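Local structure of uncharacterized protein HtdX (Mycobacterium tuberculosis, 4OOB) at residues 17-22 with 79-84; 159-164 with 193-198; 50-55 with 89-94; 187-192 with 222-227. The protein catalyses the reversible hydration of trans-2-enoyl-CoA thioesters to (3R)-3-hydroxyacyl-CoA, accepting a broad range of chain lengths with a preference for C8 to C12 substrates. One frame throughout, in Å; residues are numbered along the deposited sequence.

Interaction 1. Residues 17-22 with 79-84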
loop_
_atom_site.group_PDB
_atom_site.type_symbol
_atom_site.label_atom_id
_atom_site.label_comp_id
_atom_site.label_asym_id
_atom_site.label_seq_id
_atom_site.Cartn_x
_atom_site.Cartn_y
_atom_site.Cartn_z
ATOM N N LEU A 17 8.517 -9.091 16.887
ATOM C CA LEU A 17 7.241 -8.430 16.816
ATOM C C LEU A 17 6.210 -9.547 16.697
ATOM O O LEU A 17 6.261 -10.347 15.735
ATOM C CB LEU A 17 7.217 -7.487 15.604
ATOM C CG LEU A 17 6.098 -6.462 15.554
ATOM C CD1 LEU A 17 6.334 -5.401 16.615
ATOM C CD2 LEU A 17 6.004 -5.850 14.180
ATOM N N PRO A 18 5.325 -9.663 17.716
ATOM C CA PRO A 18 4.260 -10.667 17.634
ATOM C C PRO A 18 3.169 -10.233 16.664
ATOM O O PRO A 18 3.029 -9.062 16.360
ATOM C CB PRO A 18 3.702 -10.737 19.073
ATOM C CG PRO A 18 4.067 -9.434 19.706
ATOM C CD PRO A 18 5.303 -8.916 18.993
ATOM N N ILE A 19 2.419 -11.200 16.171
ATOM C CA ILE A 19 1.297 -10.911 15.302
ATOM C C ILE A 19 0.030 -11.223 16.076
ATOM O O ILE A 19 -0.140 -12.328 16.572
ATOM C CB ILE A 19 1.425 -11.729 13.996
ATOM C CG1 ILE A 19 2.551 -11.112 13.141
ATOM C CG2 ILE A 19 0.095 -11.805 13.239
ATOM C CD1 ILE A 19 3.120 -12.018 12.066
ATOM N N ASP A 20 -0.834 -10.224 16.197
ATOM C CA ASP A 20 -2.164 -10.413 16.697
ATOM C C ASP A 20 -3.140 -10.966 15.643
ATOM O O ASP A 20 -3.568 -10.226 14.743
ATOM C CB ASP A 20 -2.723 -9.119 17.228
ATOM C CG ASP A 20 -4.088 -9.309 17.805
ATOM O OD1 ASP A 20 -4.480 -10.486 17.982
ATOM O OD2 ASP A 20 -4.782 -8.307 18.056
ATOM N N PRO A 21 -3.577 -12.234 15.807
ATOM C CA PRO A 21 -4.471 -12.821 14.833
ATOM C C PRO A 21 -5.775 -12.049 14.606
ATOM O O PRO A 21 -6.343 -12.141 13.498
ATOM C CB PRO A 21 -4.772 -14.202 15.398
ATOM C CG PRO A 21 -3.694 -14.474 16.402
ATOM C CD PRO A 21 -3.299 -13.138 16.931
ATOM N N ALA A 22 -6.251 -11.328 15.631
ATOM C CA ALA A 22 -7.499 -10.528 15.542
ATOM C C ALA A 22 -7.317 -9.361 14.572
ATOM O O ALA A 22 -8.263 -8.922 13.885
ATOM C CB ALA A 22 -7.902 -9.985 16.911
ATOM N N ARG A 79 8.689 -16.417 1.411
ATOM C CA ARG A 79 7.783 -17.409 1.906
ATOM C C ARG A 79 6.723 -16.771 2.764
ATOM O O ARG A 79 6.977 -15.787 3.413
ATOM C CB ARG A 79 8.520 -18.494 2.701
ATOM C CG ARG A 79 9.378 -18.013 3.866
ATOM C CD ARG A 79 9.281 -18.943 5.095
ATOM N NE ARG A 79 8.284 -18.412 6.046
ATOM C CZ ARG A 79 7.938 -18.942 7.220
ATOM N NH1 ARG A 79 8.485 -20.066 7.669
ATOM N NH2 ARG A 79 7.018 -18.328 7.955
ATOM N N PRO A 80 5.533 -17.366 2.790
ATOM C CA PRO A 80 4.415 -16.899 3.581
ATOM C C PRO A 80 4.723 -16.795 5.045
ATOM O O PRO A 80 5.460 -17.587 5.583
ATOM C CB PRO A 80 3.345 -17.994 3.390
ATOM C CG PRO A 80 3.713 -18.686 2.125
ATOM C CD PRO A 80 5.201 -18.574 2.016
ATOM N N ILE A 81 4.130 -15.814 5.678
ATOM C CA ILE A 81 4.294 -15.605 7.098
ATOM C C ILE A 81 3.034 -16.111 7.804
ATOM O O ILE A 81 1.909 -15.765 7.430
ATOM C CB ILE A 81 4.503 -14.111 7.396
ATOM C CG1 ILE A 81 5.838 -13.641 6.807
ATOM C CG2 ILE A 81 4.476 -13.846 8.899
ATOM C CD1 ILE A 81 5.955 -12.136 6.765
ATOM N N ALA A 82 3.243 -16.962 8.800
ATOM C CA ALA A 82 2.143 -17.526 9.527
ATOM C C ALA A 82 1.611 -16.485 10.512
ATOM O O ALA A 82 2.327 -15.635 11.022
ATOM C CB ALA A 82 2.536 -18.831 10.232
ATOM N N VAL A 83 0.310 -16.523 10.703
ATOM C CA VAL A 83 -0.340 -15.780 11.748
ATOM C C VAL A 83 0.339 -16.101 13.108
ATOM O O VAL A 83 0.434 -15.252 13.987
ATOM C CB VAL A 83 -1.822 -16.165 11.670
ATOM C CG1 VAL A 83 -2.575 -15.873 12.943
ATOM C CG2 VAL A 83 -2.446 -15.452 10.489
ATOM N N THR A 84 0.856 -17.320 13.253
ATOM C CA THR A 84 1.500 -17.775 14.504
ATOM C C THR A 84 2.966 -17.379 14.622
ATOM O O THR A 84 3.545 -17.544 15.674
ATOM C CB THR A 84 1.409 -19.305 14.662
ATOM O OG1 THR A 84 2.001 -19.969 13.535
ATOM C CG2 THR A 84 -0.031 -19.745 14.749
#
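Ile19 and Val83 bring the two segments together through packing alone. Ile19 CD1 lies 3.9 Å from Ile81 CG2, the two isoleucines crossing at about a right angle, and Pro21 CB sits 3.7 Å from Val83 CG1. In Val83 that methyl is anti to the backbone N (chi1 160°), which sets it against the proline ring, where CG is also near. Beta-branched residues suit the place: a methyl on CB packs close to the main chain, while CD1 of Ile19 reaches farther, to Ile81.

A second group of contacts is between methyls and carbonyl oxygens. Ile19 CG2 approaches Val83 O at 3.5 Å, while CD1 on its other branch reaches Ala82 O at 3.8 Å, so the two branches touch successive carbonyl oxygens.

The polar part belongs to 17-22 itself. Asp20 is the N-cap of the following helix: its OD1 accepts from Ala22 N at 3.1 Å, met from above the carboxylate plane. Proline suits the helix's first residue, where the helical pattern calls on no backbone N-H.

The contact lies where strand 12-18 gives way to helix 21-31, against the loop joining strands 69-77 and 86-99. Ile19 also touches Leu47 of helix 43-57 and Val87 of strand 86-99.

Interaction 2. Residues 159-164 with 193-198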
loop_
_atom_site.group_PDB
_atom_site.type_symbol
_atom_site.label_atom_id
_atom_site.label_comp_id
_atom_site.label_asym_id
_atom_site.label_seq_id
_atom_site.Cartn_x
_atom_site.Cartn_y
_atom_site.Cartn_z
ATOM N N ALA A 159 -16.549 5.498 4.999
ATOM C CA ALA A 159 -16.612 4.679 6.205
ATOM C C ALA A 159 -15.715 3.423 6.116
ATOM O O ALA A 159 -15.021 3.121 7.040
ATOM C CB ALA A 159 -18.059 4.344 6.557
ATOM N N LYS A 160 -15.680 2.719 4.988
ATOM C CA LYS A 160 -14.704 1.618 4.786
ATOM C C LYS A 160 -13.230 2.094 5.060
ATOM O O LYS A 160 -12.424 1.371 5.703
ATOM C CB LYS A 160 -14.836 1.100 3.380
ATOM C CG LYS A 160 -13.797 0.074 2.945
ATOM C CD LYS A 160 -13.963 -1.237 3.691
ATOM C CE LYS A 160 -15.352 -1.876 3.595
ATOM N NZ LYS A 160 -15.763 -2.026 2.178
ATOM N N ILE A 161 -12.925 3.324 4.660
ATOM C CA ILE A 161 -11.561 3.864 4.782
ATOM C C ILE A 161 -11.274 4.399 6.203
ATOM O O ILE A 161 -10.119 4.329 6.645
ATOM C CB ILE A 161 -11.258 4.891 3.651
ATOM C CG1 ILE A 161 -11.287 4.186 2.308
ATOM C CG2 ILE A 161 -9.917 5.656 3.843
ATOM C CD1 ILE A 161 -10.219 3.123 2.111
ATOM N N ARG A 162 -12.288 4.897 6.928
ATOM C CA ARG A 162 -12.143 5.086 8.401
ATOM C C ARG A 162 -11.859 3.717 9.027
ATOM O O ARG A 162 -10.967 3.599 9.844
ATOM C CB ARG A 162 -13.361 5.778 9.099
ATOM C CG ARG A 162 -13.549 7.262 8.770
ATOM C CD ARG A 162 -14.648 7.998 9.574
ATOM N NE ARG A 162 -15.985 7.513 9.189
ATOM C CZ ARG A 162 -16.736 7.974 8.192
ATOM N NH1 ARG A 162 -16.348 9.005 7.441
ATOM N NH2 ARG A 162 -17.908 7.438 7.965
ATOM N N ARG A 163 -12.563 2.663 8.614
ATOM C CA ARG A 163 -12.271 1.335 9.199
ATOM C C ARG A 163 -10.864 0.831 8.861
ATOM O O ARG A 163 -10.190 0.259 9.720
ATOM C CB ARG A 163 -13.293 0.251 8.797
ATOM C CG ARG A 163 -14.499 0.132 9.695
ATOM C CD ARG A 163 -14.997 -1.322 9.701
ATOM N NE ARG A 163 -15.586 -1.637 8.418
ATOM C CZ ARG A 163 -15.560 -2.819 7.788
ATOM N NH1 ARG A 163 -14.943 -3.896 8.271
ATOM N NH2 ARG A 163 -16.174 -2.906 6.619
ATOM N N TYR A 164 -10.460 1.003 7.601
ATOM C CA TYR A 164 -9.107 0.625 7.153
ATOM C C TYR A 164 -8.017 1.352 7.971
ATOM O O TYR A 164 -6.982 0.781 8.320
ATOM C CB TYR A 164 -8.906 0.901 5.645
ATOM C CG TYR A 164 -7.531 0.440 5.245
ATOM C CD1 TYR A 164 -7.213 -0.916 5.200
ATOM C CD2 TYR A 164 -6.510 1.351 5.053
ATOM C CE1 TYR A 164 -5.906 -1.330 4.911
ATOM C CE2 TYR A 164 -5.218 0.942 4.788
ATOM C CZ TYR A 164 -4.902 -0.376 4.698
ATOM O OH TYR A 164 -3.562 -0.759 4.405
ATOM N N GLY A 193 -3.370 4.194 -0.459
ATOM C CA GLY A 193 -2.879 3.396 -1.554
ATOM C C GLY A 193 -2.903 1.939 -1.209
ATOM O O GLY A 193 -3.293 1.122 -2.044
ATOM N N MET A 194 -2.533 1.585 0.031
ATOM C CA MET A 194 -2.414 0.170 0.353
ATOM C C MET A 194 -3.782 -0.460 0.664
ATOM O O MET A 194 -3.882 -1.673 0.760
ATOM C CB MET A 194 -1.407 -0.060 1.510
ATOM C CG MET A 194 0.026 0.267 1.124
ATOM S SD MET A 194 0.611 -0.759 -0.227
ATOM C CE MET A 194 0.582 -2.362 0.578
ATOM N N PHE A 195 -4.837 0.344 0.870
ATOM C CA PHE A 195 -6.173 -0.257 0.902
ATOM C C PHE A 195 -6.450 -0.892 -0.437
ATOM O O PHE A 195 -6.820 -2.051 -0.541
ATOM C CB PHE A 195 -7.302 0.717 1.189
ATOM C CG PHE A 195 -8.657 0.065 1.028
ATOM C CD1 PHE A 195 -9.174 -0.754 2.030
ATOM C CD2 PHE A 195 -9.358 0.169 -0.176
ATOM C CE1 PHE A 195 -10.414 -1.433 1.863
ATOM C CE2 PHE A 195 -10.586 -0.497 -0.351
ATOM C CZ PHE A 195 -11.122 -1.281 0.685
ATOM N N THR A 196 -6.278 -0.092 -1.467
ATOM C CA THR A 196 -6.607 -0.478 -2.810
ATOM C C THR A 196 -5.638 -1.587 -3.262
ATOM O O THR A 196 -6.057 -2.541 -3.911
ATOM C CB THR A 196 -6.665 0.802 -3.675
ATOM O OG1 THR A 196 -7.905 0.859 -4.399
ATOM C CG2 THR A 196 -5.614 0.920 -4.575
ATOM N N ALA A 197 -4.368 -1.525 -2.847
ATOM C CA ALA A 197 -3.420 -2.554 -3.278
ATOM C C ALA A 197 -3.813 -3.884 -2.704
ATOM O O ALA A 197 -3.556 -4.905 -3.329
ATOM C CB ALA A 197 -2.012 -2.236 -2.878
ATOM N N ALA A 198 -4.404 -3.872 -1.506
ATOM C CA ALA A 198 -4.829 -5.091 -0.904
ATOM C C ALA A 198 -6.140 -5.517 -1.561
ATOM O O ALA A 198 -6.233 -6.654 -2.005
ATOM C CB ALA A 198 -5.010 -4.936 0.581
HETATM O O HOH W 1 -2.947 -2.789 2.844
#
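Phe195 packs against three residues of helix 159-164, and the aromatic contact is with Tyr164. The two rings form an offset edge-to-face pair, their centroids 5.6 Å apart and their planes at 75°. Phe195 turns its edge toward the Tyr164 face, with CD1 of the phenylalanine 3.7 Å from CD1 of the tyrosine. In both residues CG is anti to the backbone N, which starts each ring out toward the other helix.

Two CH-pi contacts add to this. Phe195 CB stands over the centre of the Tyr164 ring, 4.0 Å from its centroid, so the phenylalanine uses both its methylene and its ring edge on the tyrosine. Ile161 CD1 lies over one face of Phe195, offset toward the rim and 3.6 Å from CG.

The short helical segments cross nearly perpendicularly, at 100°, with axes 10.9 Å apart, a separation that large side chains can span. In this hotdog-fold protein both belong to the MaoC-like region, and helix 193-199 begins just after His192, whose ring also meets Tyr164 edge-to-face.

The methylenes of Lys160 pack against the Phe195 ring, CG 3.8 Å from CZ; a lysine suits this place because its methylenes can pack on the ring while the charged NZ ends a chain that is only partly buried.

The polar link runs through a water, which bonds to Tyr164 OH at 2.6 Å and donates to Met194 O, giving the buried phenol a polar partner.

Interaction 3. Residues 50-55 with 89-94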
loop_
_atom_site.group_PDB
_atom_site.type_symbol
_atom_site.label_atom_id
_atom_site.label_comp_id
_atom_site.label_asym_id
_atom_site.label_seq_id
_atom_site.Cartn_x
_atom_site.Cartn_y
_atom_site.Cartn_z
ATOM N N PRO A 50 4.028 1.250 11.610
ATOM C CA PRO A 50 4.417 2.090 12.719
ATOM C C PRO A 50 5.940 2.043 13.006
ATOM O O PRO A 50 6.477 3.075 13.404
ATOM C CB PRO A 50 3.570 1.538 13.874
ATOM C CG PRO A 50 2.356 0.915 13.162
ATOM C CD PRO A 50 3.063 0.216 12.025
ATOM N N SER A 51 6.627 0.921 12.761
ATOM C CA SER A 51 8.104 0.881 12.846
ATOM C C SER A 51 8.776 1.693 11.729
ATOM O O SER A 51 9.795 2.352 11.941
ATOM C CB SER A 51 8.633 -0.558 12.813
ATOM O OG SER A 51 7.958 -1.350 13.792
ATOM N N VAL A 52 8.166 1.664 10.556
ATOM C CA VAL A 52 8.599 2.500 9.436
ATOM C C VAL A 52 8.592 4.021 9.737
ATOM O O VAL A 52 9.601 4.701 9.555
ATOM C CB VAL A 52 7.742 2.211 8.199
ATOM C CG1 VAL A 52 7.888 3.317 7.168
ATOM C CG2 VAL A 52 8.120 0.864 7.608
ATOM N N MET A 53 7.449 4.537 10.177
ATOM C CA MET A 53 7.313 5.938 10.599
ATOM C C MET A 53 8.046 6.342 11.909
ATOM O O MET A 53 8.179 7.534 12.195
ATOM C CB MET A 53 5.830 6.251 10.741
ATOM C CG MET A 53 5.062 6.239 9.411
ATOM S SD MET A 53 5.686 7.557 8.363
ATOM C CE MET A 53 6.756 6.661 7.288
ATOM N N SER A 54 8.484 5.376 12.727
ATOM C CA SER A 54 9.281 5.717 13.870
ATOM C C SER A 54 10.693 6.012 13.371
ATOM O O SER A 54 11.466 6.711 13.993
ATOM C CB SER A 54 9.243 4.598 14.918
ATOM O OG SER A 54 10.247 3.683 14.668
ATOM N N LEU A 55 11.025 5.518 12.197
ATOM C CA LEU A 55 12.297 5.867 11.623
ATOM C C LEU A 55 12.297 7.319 11.144
ATOM O O LEU A 55 13.311 8.011 11.229
ATOM C CB LEU A 55 12.625 4.929 10.466
ATOM C CG LEU A 55 13.830 5.259 9.578
ATOM C CD1 LEU A 55 15.144 5.379 10.332
ATOM C CD2 LEU A 55 13.960 4.195 8.500
ATOM N N VAL A 89 12.086 -7.247 12.337
ATOM C CA VAL A 89 11.835 -6.155 11.410
ATOM C C VAL A 89 13.047 -5.237 11.354
ATOM O O VAL A 89 13.559 -4.789 12.359
ATOM C CB VAL A 89 10.585 -5.354 11.847
ATOM C CG1 VAL A 89 10.287 -4.216 10.897
ATOM C CG2 VAL A 89 9.382 -6.257 11.931
ATOM N N ARG A 90 13.496 -4.939 10.154
ATOM C CA ARG A 90 14.492 -3.907 9.958
ATOM C C ARG A 90 14.012 -2.998 8.838
ATOM O O ARG A 90 13.614 -3.494 7.812
ATOM C CB ARG A 90 15.849 -4.510 9.585
ATOM C CG ARG A 90 17.013 -3.501 9.605
ATOM C CD ARG A 90 18.264 -4.056 8.911
ATOM N NE ARG A 90 18.017 -5.480 8.763
ATOM C CZ ARG A 90 18.000 -6.186 7.630
ATOM N NH1 ARG A 90 18.401 -5.653 6.447
ATOM N NH2 ARG A 90 17.631 -7.481 7.730
ATOM N N VAL A 91 14.124 -1.686 9.035
ATOM C CA VAL A 91 13.679 -0.670 8.063
ATOM C C VAL A 91 14.793 0.304 7.744
ATOM O O VAL A 91 15.532 0.718 8.643
ATOM C CB VAL A 91 12.576 0.229 8.645
ATOM C CG1 VAL A 91 12.084 1.229 7.592
ATOM C CG2 VAL A 91 11.430 -0.589 9.213
ATOM N N ARG A 92 14.904 0.732 6.494
ATOM C CA ARG A 92 15.735 1.897 6.218
ATOM C C ARG A 92 15.202 2.793 5.123
ATOM O O ARG A 92 14.398 2.366 4.272
ATOM C CB ARG A 92 17.194 1.498 5.992
ATOM C CG ARG A 92 17.440 0.654 4.763
ATOM C CD ARG A 92 18.112 1.411 3.620
ATOM N NE ARG A 92 19.441 0.881 3.372
ATOM C CZ ARG A 92 20.418 1.456 2.669
ATOM N NH1 ARG A 92 20.282 2.641 2.074
ATOM N NH2 ARG A 92 21.568 0.799 2.574
ATOM N N ALA A 93 15.648 4.047 5.203
ATOM C CA ALA A 93 15.270 5.141 4.342
ATOM C C ALA A 93 16.406 5.560 3.443
ATOM O O ALA A 93 17.503 5.734 3.895
ATOM C CB ALA A 93 14.855 6.338 5.183
ATOM N N GLU A 94 16.136 5.804 2.177
ATOM C CA GLU A 94 17.204 6.016 1.233
ATOM C C GLU A 94 16.620 6.621 -0.029
ATOM O O GLU A 94 15.393 6.638 -0.232
ATOM C CB GLU A 94 17.890 4.654 0.939
ATOM C CG GLU A 94 17.367 3.899 -0.298
ATOM C CD GLU A 94 17.722 2.383 -0.361
ATOM O OE1 GLU A 94 17.655 1.771 -1.452
ATOM O OE2 GLU A 94 18.013 1.781 0.691
#
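Leu55 reaches across to the strand with one branch: its CD2 meets Val91 CG1 at 3.6 Å, the two side chains crossing obliquely. CG of this leucine is anti to the backbone N (chi1 171°), which places it on the strand side. The same methyl lies 3.7 Å from Arg92 CA and 4.0 Å from Ala93 CB. Alanine suits that position, its short side chain letting the leucine come close to the backbone.

Val52, one turn earlier, is turned differently. It meets Val91 at about a right angle, with CG2 of Val52 4.0 Å from CG2 of Val91 and about as far from its CG1. Val91 therefore presents both methyls to the helix. Toward the start of both segments, Ser51 CB comes within 4.4 Å of Val89 CG1.

On the strand, Val89, Val91 and Ala93 point to the helix, whereas Arg90 and Arg92 point away, and Arg92 NH1 forms a salt bridge with Glu94 OE2. This alternation of apolar and charged residues is characteristic of a strand with one face under a helix. With the segments inclined at 43°, helix 43-57 lies against the antiparallel sheet, consistent with the helix that a hotdog sheet wraps around.

Interaction 4. Residues 187-192 with 222-227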
loop_
_atom_site.group_PDB
_atom_site.type_symbol
_atom_site.label_atom_id
_atom_site.label_comp_id
_atom_site.label_asym_id
_atom_site.label_seq_id
_atom_site.Cartn_x
_atom_site.Cartn_y
_atom_site.Cartn_z
ATOM N N PRO A 187 -9.728 17.395 -3.154
ATOM C CA PRO A 187 -11.077 17.953 -2.964
ATOM C C PRO A 187 -11.978 17.166 -2.051
ATOM O O PRO A 187 -12.989 17.687 -1.645
ATOM C CB PRO A 187 -11.651 17.983 -4.383
ATOM C CG PRO A 187 -10.916 16.882 -5.104
ATOM C CD PRO A 187 -9.516 16.905 -4.534
ATOM N N THR A 188 -11.674 15.899 -1.780
ATOM C CA THR A 188 -12.357 15.148 -0.733
ATOM C C THR A 188 -11.310 14.265 -0.088
ATOM O O THR A 188 -10.146 14.232 -0.531
ATOM C CB THR A 188 -13.483 14.233 -1.294
ATOM O OG1 THR A 188 -12.917 13.088 -1.973
ATOM C CG2 THR A 188 -14.298 14.928 -2.246
ATOM N N VAL A 189 -11.736 13.511 0.916
ATOM C CA VAL A 189 -10.902 12.471 1.533
ATOM C C VAL A 189 -10.565 11.415 0.492
ATOM O O VAL A 189 -11.315 11.251 -0.451
ATOM C CB VAL A 189 -11.647 11.849 2.710
ATOM C CG1 VAL A 189 -11.684 12.858 3.843
ATOM C CG2 VAL A 189 -13.090 11.469 2.316
ATOM N N ILE A 190 -9.416 10.742 0.610
ATOM C CA ILE A 190 -8.990 9.793 -0.412
ATOM C C ILE A 190 -8.643 8.463 0.241
ATOM O O ILE A 190 -8.291 8.457 1.385
ATOM C CB ILE A 190 -7.796 10.331 -1.253
ATOM C CG1 ILE A 190 -6.552 10.363 -0.402
ATOM C CG2 ILE A 190 -8.144 11.694 -1.861
ATOM C CD1 ILE A 190 -5.301 10.978 -0.981
ATOM N N ALA A 191 -8.772 7.349 -0.496
ATOM C CA ALA A 191 -8.382 6.034 0.003
ATOM C C ALA A 191 -6.883 5.977 0.159
ATOM O O ALA A 191 -6.169 6.548 -0.634
ATOM C CB ALA A 191 -8.810 4.928 -0.954
ATOM N N HIS A 192 -6.430 5.236 1.150
ATOM C CA HIS A 192 -4.999 4.852 1.244
ATOM C C HIS A 192 -4.605 4.007 0.035
ATOM O O HIS A 192 -5.401 3.195 -0.453
ATOM C CB HIS A 192 -4.704 4.003 2.466
ATOM C CG HIS A 192 -5.321 4.491 3.724
ATOM N ND1 HIS A 192 -4.584 4.712 4.871
ATOM C CD2 HIS A 192 -6.603 4.747 4.049
ATOM C CE1 HIS A 192 -5.384 5.129 5.838
ATOM N NE2 HIS A 192 -6.613 5.172 5.361
ATOM N N VAL A 222 -7.773 8.080 -5.216
ATOM C CA VAL A 222 -9.060 7.450 -5.223
ATOM C C VAL A 222 -9.928 8.306 -4.348
ATOM O O VAL A 222 -9.845 8.207 -3.078
ATOM C CB VAL A 222 -8.918 6.020 -4.719
ATOM C CG1 VAL A 222 -10.284 5.377 -4.455
ATOM C CG2 VAL A 222 -8.099 5.209 -5.750
ATOM N N LEU A 223 -10.663 9.232 -5.000
ATOM C CA LEU A 223 -11.529 10.178 -4.289
ATOM C C LEU A 223 -12.744 9.463 -3.852
ATOM O O LEU A 223 -13.263 8.684 -4.605
ATOM C CB LEU A 223 -11.970 11.337 -5.150
ATOM C CG LEU A 223 -10.870 12.226 -5.720
ATOM C CD1 LEU A 223 -11.598 13.260 -6.610
ATOM C CD2 LEU A 223 -10.049 12.870 -4.613
ATOM N N LEU A 224 -13.180 9.686 -2.615
ATOM C CA LEU A 224 -14.252 8.860 -2.019
ATOM C C LEU A 224 -15.558 9.686 -1.995
ATOM O O LEU A 224 -15.494 10.909 -1.904
ATOM C CB LEU A 224 -13.864 8.407 -0.606
ATOM C CG LEU A 224 -12.485 7.772 -0.355
ATOM C CD1 LEU A 224 -12.287 7.515 1.128
ATOM C CD2 LEU A 224 -12.352 6.439 -1.100
ATOM N N PRO A 225 -16.726 9.028 -2.122
ATOM C CA PRO A 225 -16.903 7.594 -2.459
ATOM C C PRO A 225 -16.410 7.280 -3.887
ATOM O O PRO A 225 -16.516 8.105 -4.779
ATOM C CB PRO A 225 -18.434 7.405 -2.405
ATOM C CG PRO A 225 -18.994 8.800 -2.635
ATOM C CD PRO A 225 -18.028 9.687 -1.901
ATOM N N ALA A 226 -15.868 6.097 -4.088
ATOM C CA ALA A 226 -15.315 5.714 -5.374
ATOM C C ALA A 226 -15.991 4.438 -5.852
ATOM O O ALA A 226 -16.144 3.452 -5.098
ATOM C CB ALA A 226 -13.828 5.476 -5.250
ATOM N N THR A 227 -16.335 4.456 -7.132
ATOM C CA THR A 227 -16.704 3.240 -7.811
ATOM C C THR A 227 -15.646 3.006 -8.858
ATOM O O THR A 227 -15.497 3.825 -9.750
ATOM C CB THR A 227 -18.068 3.395 -8.456
ATOM O OG1 THR A 227 -19.018 3.613 -7.412
ATOM C CG2 THR A 227 -18.433 2.178 -9.159
HETATM O O HOH W 2 -5.747 7.629 -3.250
#
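Ala191 and Val222 are joined by a backbone bond: Ala191 N donates to Val222 O at 2.9 Å. A second bond runs the other way, Leu224 N to Val189 O at 3.3 Å. These bracket Ile190 and Leu223, whose backbones form a single beta bridge, and Ile190 CA adds a CA-H...O contact to Val222 O.

Side chains pack round this bridge. Ala191 CB packs on Val222 CG1 at 3.8 Å and on Leu224 CD2 at 3.9 Å, its small size suiting a place between two branched residues. Ile190 CG2 meets Leu223 CD2 at 3.5 Å, while Pro187 CG touches the other leucine methyl.

The bridge ties two loops in the MaoC-like region of this hotdog-fold protein, one leading into helix 193-199, for which His192 is the N-cap, the other into strand 226-234 through a cis peptide bond before Pro225.

Farther out, Thr188 OG1, in the crowded position between backbone N and carbonyl carbon (chi1 73°), donates to Val189 O at 2.9 Å, so two donors grip that oxygen. A water bridges Ala191 O and Val222 N. Ile161 of helix 158-167 touches both Ala191 and Leu224, and the His192 ring stacks on that of His175.

How the interactions relate
Along the chain, interactions 1 and 3 alternate in their segments, and so do interactions 2 and 4; the first pair is complete before the second opens. Interactions 1 and 3, with centres 19 Å apart, meet through Leu17 and Val89 on neighbouring strands 12-18 and 86-99. Interactions 2 and 4 lie closer, 10 Å between centres, and share one packed region in which Ile161 and Tyr164 touch His192. Interaction 4 lies across the chain's centre from both 1 and 3, about 30 and 27 Å away between centres. In the order of the antiparallel sheet, 1 and 3 lie toward one end and 4 toward the other, beside strand 226-234, consistent with two hotdog halves.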